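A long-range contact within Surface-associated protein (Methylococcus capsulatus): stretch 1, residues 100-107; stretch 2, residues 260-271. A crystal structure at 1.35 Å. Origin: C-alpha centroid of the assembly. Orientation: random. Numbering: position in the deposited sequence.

Stretch 1 (100-107) KTSYYDPT
Stretch 2 (260-271) LIMHPTAFKGLA

Two irregular segments meet chiefly around the ring of Y104, with no direct hydrogen bond between them; 388 Å² is buried in all. Stretch 1 makes a type I turn from T101 to Y104, then runs extended through Y104 (phi/psi -142/96) and D105. The Y104 CA and M262 CA, 6.2 Å apart, set the register. Y104's CA-to-CB bond points toward stretch 2, chi1 t and chi2 82°.

Along stretch 2, I261 (-74/97; m, t) has its CA-to-CB bond sideways to stretch 1; its branched, apolar CG2 touches both ring and proline, 4.2 Å from Y104 CD2 and 4.0 Å from P106 CD. One water donates to both I261 O and Y104 O, 2.9 Å each, joining the backbones. M262 is extended (-163/150), its CA over a face of the Y104 ring, 3.9 Å from the centroid. Its CB points away, but chi angles t, p, p fold the chain back, bringing SD to 4.6 Å from that centroid and CE to 3.9 Å from Y104 CB. H263 (t, chi2 -89°) sets CB 3.3 Å from Y104 OH, while its ND1 accepts from T265 N (3.1 Å) and A266 N (2.9 Å), bracing the type I turn T265–K268. F267 (m, chi2 -7°), CA-to-CB toward stretch 1, brings CE2 3.9 Å from Y104 CD1. Finally L270 (m, t) places CD1 4.3 Å from OH of Y103 (t, chi2 79°). Y104, M262, F267 and L270 are buried and mostly apolar; both tyrosine hydroxyls bond elsewhere in the structure, so neither is left unsatisfied.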

# COMPACT_ATOMS: atom_id res chain seq x y z
N LYS A 100 12.88 0.47 3.40
CA LYS A 100 13.71 0.97 2.31
C LYS A 100 13.17 0.79 0.88
O LYS A 100 13.13 1.74 0.10
CB LYS A 100 15.10 0.34 2.44
CG LYS A 100 16.15 0.97 1.57
CD LYS A 100 17.47 0.20 1.63
CE LYS A 100 18.14 0.35 2.98
NZ LYS A 100 19.53 -0.21 3.00
N THR A 101 12.78 -0.44 0.53
CA THR A 101 12.33 -0.73 -0.83
C THR A 101 10.87 -1.15 -0.89
O THR A 101 10.41 -1.69 -1.90
CB THR A 101 13.19 -1.85 -1.48
OG1 THR A 101 13.15 -3.02 -0.66
CG2 THR A 101 14.63 -1.39 -1.64
N SER A 102 10.13 -0.87 0.17
CA SER A 102 8.82 -1.48 0.37
C SER A 102 7.77 -1.27 -0.74
O SER A 102 6.95 -2.14 -0.95
CB SER A 102 8.26 -1.07 1.73
OG SER A 102 8.32 0.34 1.93
N TYR A 103 7.79 -0.13 -1.42
CA TYR A 103 6.73 0.19 -2.38
C TYR A 103 6.90 -0.60 -3.68
O TYR A 103 5.91 -0.97 -4.33
CB TYR A 103 6.72 1.68 -2.70
CG TYR A 103 5.51 2.12 -3.48
CD1 TYR A 103 4.29 2.32 -2.84
CD2 TYR A 103 5.58 2.35 -4.86
CE1 TYR A 103 3.17 2.72 -3.53
CE2 TYR A 103 4.47 2.75 -5.56
CZ TYR A 103 3.26 2.94 -4.89
OH TYR A 103 2.15 3.35 -5.59
N TYR A 104 8.15 -0.80 -4.08
CA TYR A 104 8.47 -1.44 -5.34
C TYR A 104 9.69 -2.30 -5.02
O TYR A 104 10.83 -1.81 -4.97
CB TYR A 104 8.75 -0.39 -6.44
CG TYR A 104 8.91 -1.06 -7.80
CD1 TYR A 104 7.79 -1.42 -8.55
CD2 TYR A 104 10.17 -1.41 -8.28
CE1 TYR A 104 7.92 -2.06 -9.76
CE2 TYR A 104 10.31 -2.05 -9.51
CZ TYR A 104 9.17 -2.38 -10.24
OH TYR A 104 9.29 -3.05 -11.44
N ASP A 105 9.44 -3.57 -4.73
CA ASP A 105 10.30 -4.29 -3.81
C ASP A 105 10.78 -5.62 -4.37
O ASP A 105 10.12 -6.64 -4.21
CB ASP A 105 9.55 -4.51 -2.49
CG ASP A 105 10.44 -4.96 -1.36
OD1 ASP A 105 11.65 -5.19 -1.60
OD2 ASP A 105 9.93 -5.09 -0.23
N PRO A 106 11.95 -5.63 -5.01
CA PRO A 106 12.49 -6.90 -5.50
C PRO A 106 12.66 -7.95 -4.40
O PRO A 106 12.67 -9.14 -4.71
CB PRO A 106 13.85 -6.50 -6.10
CG PRO A 106 13.63 -5.07 -6.54
CD PRO A 106 12.81 -4.49 -5.39
N THR A 107 12.78 -7.54 -3.14
CA THR A 107 12.96 -8.54 -2.08
C THR A 107 11.71 -9.40 -1.83
O THR A 107 11.78 -10.39 -1.10
CB THR A 107 13.46 -7.93 -0.74
OG1 THR A 107 12.40 -7.21 -0.10
CG2 THR A 107 14.67 -7.02 -0.97
N LEU A 260 15.82 5.38 -9.74
CA LEU A 260 14.92 4.83 -8.74
C LEU A 260 14.73 3.34 -9.00
O LEU A 260 14.68 2.91 -10.16
CB LEU A 260 13.57 5.54 -8.78
CG LEU A 260 13.57 7.04 -8.47
CD1 LEU A 260 12.14 7.61 -8.45
CD2 LEU A 260 14.30 7.33 -7.16
N ILE A 261 14.64 2.56 -7.93
CA ILE A 261 14.22 1.17 -8.07
C ILE A 261 12.73 1.18 -8.36
O ILE A 261 11.89 1.30 -7.45
CB ILE A 261 14.58 0.33 -6.85
CG1 ILE A 261 16.10 0.40 -6.60
CG2 ILE A 261 14.12 -1.11 -7.04
CD1 ILE A 261 16.62 -0.57 -5.55
N MET A 262 12.41 1.10 -9.65
CA MET A 262 11.08 1.38 -10.16
C MET A 262 11.00 0.79 -11.57
O MET A 262 12.01 0.71 -12.26
CB MET A 262 10.87 2.91 -10.19
CG MET A 262 9.56 3.39 -10.82
SD MET A 262 8.06 2.61 -10.17
CE MET A 262 8.21 2.93 -8.40
N HIS A 263 9.81 0.37 -11.98
CA HIS A 263 9.62 -0.20 -13.31
C HIS A 263 9.90 0.85 -14.38
O HIS A 263 9.54 2.01 -14.21
CB HIS A 263 8.20 -0.74 -13.47
CG HIS A 263 8.05 -1.72 -14.59
ND1 HIS A 263 7.75 -1.34 -15.89
CD2 HIS A 263 8.17 -3.07 -14.61
CE1 HIS A 263 7.68 -2.41 -16.65
NE2 HIS A 263 7.94 -3.47 -15.91
N PRO A 264 10.54 0.44 -15.49
CA PRO A 264 10.82 1.42 -16.55
C PRO A 264 9.59 2.08 -17.18
O PRO A 264 9.66 3.24 -17.59
CB PRO A 264 11.58 0.61 -17.61
CG PRO A 264 12.06 -0.62 -16.92
CD PRO A 264 11.09 -0.89 -15.80
N THR A 265 8.47 1.37 -17.26
CA THR A 265 7.35 1.86 -18.06
C THR A 265 5.95 1.72 -17.45
O THR A 265 5.07 2.53 -17.72
CB THR A 265 7.32 1.17 -19.43
OG1 THR A 265 7.36 -0.25 -19.25
CG2 THR A 265 8.51 1.61 -20.29
N ALA A 266 5.75 0.68 -16.63
CA ALA A 266 4.40 0.30 -16.22
C ALA A 266 3.71 1.35 -15.36
O ALA A 266 2.47 1.44 -15.35
CB ALA A 266 4.42 -1.05 -15.50
N PHE A 267 4.51 2.13 -14.64
CA PHE A 267 3.99 3.09 -13.66
C PHE A 267 4.26 4.54 -14.06
O PHE A 267 4.29 5.44 -13.20
CB PHE A 267 4.63 2.85 -12.29
CG PHE A 267 4.16 1.58 -11.58
CD1 PHE A 267 3.12 0.80 -12.09
CD2 PHE A 267 4.75 1.19 -10.38
CE1 PHE A 267 2.71 -0.34 -11.42
CE2 PHE A 267 4.33 0.06 -9.72
CZ PHE A 267 3.32 -0.71 -10.24
N LYS A 268 4.47 4.80 -15.35
CA LYS A 268 4.75 6.17 -15.77
C LYS A 268 3.65 7.15 -15.33
O LYS A 268 3.95 8.31 -14.99
CB LYS A 268 5.04 6.23 -17.28
CG LYS A 268 6.40 5.65 -17.67
CD LYS A 268 6.69 5.84 -19.17
CE LYS A 268 8.14 5.51 -19.49
NZ LYS A 268 8.39 5.45 -20.96
N GLY A 269 2.40 6.69 -15.32
CA GLY A 269 1.28 7.52 -14.86
C GLY A 269 1.22 7.73 -13.35
O GLY A 269 0.45 8.55 -12.86
N LEU A 270 2.04 6.98 -12.62
CA LEU A 270 2.03 7.05 -11.16
C LEU A 270 3.07 8.02 -10.63
O LEU A 270 3.01 8.42 -9.48
CB LEU A 270 2.27 5.67 -10.54
CG LEU A 270 1.39 4.47 -10.95
CD1 LEU A 270 1.51 3.38 -9.89
CD2 LEU A 270 -0.06 4.85 -11.15
N ALA A 271 4.04 8.39 -11.47
CA ALA A 271 5.11 9.27 -11.03
C ALA A 271 4.59 10.66 -10.67
O ALA A 271 3.82 11.25 -11.42
CB ALA A 271 6.20 9.38 -12.11
O HOH W 1 12.02 0.84 -4.61